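Local coordinates for protein probable glutaminase ybaS (Escherichia coli, PDB 1U60) that catalyses the hydrolysis of L-glutamine to L-glutamate and ammonium, at residues A[137-140]-A[141-145]. Residues are numbered along the deposited sequence; the frame is centred on the assembly and turned at random.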
ATOM      1  N   GLN A 137     -27.926  13.894   0.783  1.00  9.57           N
ATOM      2  CA  GLN A 137     -28.052  14.297   2.173  1.00 10.94           C
ATOM      3  C   GLN A 137     -27.229  13.380   3.083  1.00 10.41           C
ATOM      4  O   GLN A 137     -26.583  13.876   3.991  1.00 10.24           O
ATOM      5  CB  GLN A 137     -29.525  14.340   2.642  1.00 11.80           C
ATOM      6  CG  GLN A 137     -30.278  15.583   2.155  1.00 15.34           C
ATOM      7  CD  GLN A 137     -29.574  16.919   2.440  1.00 17.92           C
ATOM      8  OE1 GLN A 137     -29.213  17.202   3.576  1.00 21.52           O
ATOM      9  NE2 GLN A 137     -29.411  17.744   1.416  1.00 18.86           N
ATOM     10  N   ARG A 138     -27.216  12.071   2.827  1.00 10.42           N
ATOM     11  CA  ARG A 138     -26.522  11.141   3.715  1.00  9.51           C
ATOM     12  C   ARG A 138     -25.003  11.317   3.584  1.00 10.05           C
ATOM     13  O   ARG A 138     -24.302  11.274   4.559  1.00  9.69           O
ATOM     14  CB  ARG A 138     -26.942   9.719   3.448  1.00 10.48           C
ATOM     15  CG  ARG A 138     -28.433   9.402   3.783  1.00 10.20           C
ATOM     16  CD  ARG A 138     -28.780   7.908   3.693  1.00 11.81           C
ATOM     17  NE  ARG A 138     -28.099   7.157   4.748  1.00 12.04           N
ATOM     18  CZ  ARG A 138     -27.193   6.188   4.569  1.00 13.77           C
ATOM     19  NH1 ARG A 138     -26.864   5.729   3.374  1.00 12.71           N
ATOM     20  NH2 ARG A 138     -26.659   5.614   5.646  1.00 11.18           N
ATOM     21  N   ILE A 139     -24.531  11.598   2.375  1.00  8.91           N
ATOM     22  CA  ILE A 139     -23.080  11.854   2.133  1.00  9.59           C
ATOM     23  C   ILE A 139     -22.636  13.170   2.734  1.00  9.55           C
ATOM     24  O   ILE A 139     -21.630  13.226   3.416  1.00  9.72           O
ATOM     25  CB  ILE A 139     -22.779  11.789   0.639  1.00  8.76           C
ATOM     26  CG1 ILE A 139     -22.809  10.318   0.168  1.00 10.35           C
ATOM     27  CG2 ILE A 139     -21.418  12.428   0.299  1.00 11.02           C
ATOM     28  CD1 ILE A 139     -22.879  10.125  -1.336  1.00 10.35           C
ATOM     29  N   LEU A 140     -23.434  14.242   2.548  1.00  9.60           N
ATOM     30  CA  LEU A 140     -23.143  15.541   3.172  1.00  9.95           C
ATOM     31  C   LEU A 140     -23.061  15.377   4.697  1.00  9.83           C
ATOM     32  O   LEU A 140     -22.173  15.905   5.329  1.00  9.62           O
ATOM     33  CB  LEU A 140     -24.182  16.587   2.774  1.00 10.21           C
ATOM     34  CG  LEU A 140     -24.017  17.949   3.432  1.00 11.30           C
ATOM     35  CD1 LEU A 140     -22.655  18.546   3.086  1.00 12.16           C
ATOM     36  CD2 LEU A 140     -25.155  18.886   3.003  1.00 12.23           C
ATOM     37  N   HIS A 141     -23.978  14.595   5.265  1.00 10.70           N
ATOM     38  CA  HIS A 141     -24.033  14.399   6.711  1.00 10.98           C
ATOM     39  C   HIS A 141     -22.778  13.691   7.217  1.00  9.89           C
ATOM     40  O   HIS A 141     -22.212  14.097   8.213  1.00  8.26           O
ATOM     41  CB  HIS A 141     -25.297  13.620   7.070  1.00 12.03           C
ATOM     42  CG  HIS A 141     -25.515  13.479   8.532  1.00 14.54           C
ATOM     43  ND1 HIS A 141     -25.898  14.539   9.327  1.00 18.92           N
ATOM     44  CD2 HIS A 141     -25.371  12.414   9.354  1.00 18.61           C
ATOM     45  CE1 HIS A 141     -26.018  14.116  10.575  1.00 21.94           C
ATOM     46  NE2 HIS A 141     -25.689  12.838  10.618  1.00 21.10           N
ATOM     47  N   ILE A 142     -22.344  12.638   6.538  1.00  9.41           N
ATOM     48  CA  ILE A 142     -21.121  11.979   6.998  1.00  9.19           C
ATOM     49  C   ILE A 142     -19.887  12.856   6.891  1.00  8.02           C
ATOM     50  O   ILE A 142     -19.017  12.825   7.796  1.00  9.69           O
ATOM     51  CB  ILE A 142     -20.911  10.589   6.395  1.00 10.16           C
ATOM     52  CG1 ILE A 142     -20.058   9.789   7.376  1.00 11.68           C
ATOM     53  CG2 ILE A 142     -20.296  10.631   4.995  1.00 10.40           C
ATOM     54  CD1 ILE A 142     -19.847   8.349   6.938  1.00 14.55           C
ATOM     55  N   GLN A 143     -19.791  13.679   5.833  1.00  7.99           N
ATOM     56  CA  GLN A 143     -18.687  14.658   5.752  1.00  7.33           C
ATOM     57  C   GLN A 143     -18.702  15.595   6.978  1.00  6.90           C
ATOM     58  O   GLN A 143     -17.700  15.831   7.595  1.00  6.76           O
ATOM     59  CB  GLN A 143     -18.740  15.502   4.464  1.00  7.79           C
ATOM     60  CG  GLN A 143     -18.560  14.812   3.166  1.00  7.12           C
ATOM     61  CD  GLN A 143     -18.443  15.784   2.008  1.00  8.53           C
ATOM     62  OE1 GLN A 143     -18.378  17.013   2.198  1.00  8.68           O
ATOM     63  NE2 GLN A 143     -18.461  15.248   0.795  1.00  8.78           N
ATOM     64  N   GLN A 144     -19.881  16.108   7.342  1.00  7.01           N
ATOM     65  CA  GLN A 144     -19.999  16.959   8.506  1.00  8.50           C
ATOM     66  C   GLN A 144     -19.678  16.226   9.812  1.00  8.35           C
ATOM     67  O   GLN A 144     -18.999  16.776  10.702  1.00  8.55           O
ATOM     68  CB  GLN A 144     -21.397  17.600   8.561  1.00  8.61           C
ATOM     69  CG  GLN A 144     -21.698  18.540   7.372  1.00 11.18           C
ATOM     70  CD  GLN A 144     -23.166  18.948   7.265  1.00 12.31           C
ATOM     71  OE1 GLN A 144     -24.069  18.265   7.800  1.00 15.39           O
ATOM     72  NE2 GLN A 144     -23.425  20.029   6.498  1.00 12.17           N
ATOM     73  N   GLN A 145     -20.098  14.966   9.921  1.00  8.51           N
ATOM     74  CA  GLN A 145     -19.795  14.174  11.094  1.00  9.28           C
ATOM     75  C   GLN A 145     -18.308  13.898  11.248  1.00  8.72           C
ATOM     76  O   GLN A 145     -17.803  13.913  12.349  1.00  8.05           O
ATOM     77  CB  GLN A 145     -20.522  12.846  11.037  1.00 10.66           C
ATOM     78  CG  GLN A 145     -21.993  12.922  11.242  1.00 13.08           C
ATOM     79  CD  GLN A 145     -22.636  11.516  11.143  1.00 20.75           C
ATOM     80  OE1 GLN A 145     -22.606  10.870  10.068  1.00 25.14           O
ATOM     81  NE2 GLN A 145     -23.236  11.066  12.237  1.00 23.02           N
TER
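Leu140 and Gln144, one turn apart on the alpha-helix 132-147, illustrate how i to i+4 neighbours combine backbone bonding with side-chain contact in a helix packed on one side. Four consecutive backbone hydrogen bonds join residues 137-140 to 141-144. The straightest runs from Gln143 N to Ile139 O (3.1 Å, 169° at the hydrogen); that from His141 N to Gln137 O spans 3.0 Å.

Among the side chains, one side of the helix is buried and the other more open. Ile139, Ile142 and the polar Gln143 are buried against helix 68-80, and Ile139 also packs on helix 185-195, which carries the predicted substrate-binding Tyr192. The Gln143 amide is fixed at both ends, its OE1 bonded to Thr198 and its NE2 to the carbonyl of Gln195; this NE2 lies 4.1 Å from Ile139 CG2. Arg138, partly exposed, forms a separate salt bridge from NH1 to Asp79 OD2. On the more exposed side, Gln144 CG lies 3.4 Å from Leu140 O. With CG anti to the carbonyl carbon (chi1 -63°) and the chain extended beyond it, Gln144 carries its amide back over the leucine. There NE2, hydrogen-bonded to Val151 O, lies 3.8 Å from both Leu140 CG and Leu140 CD1.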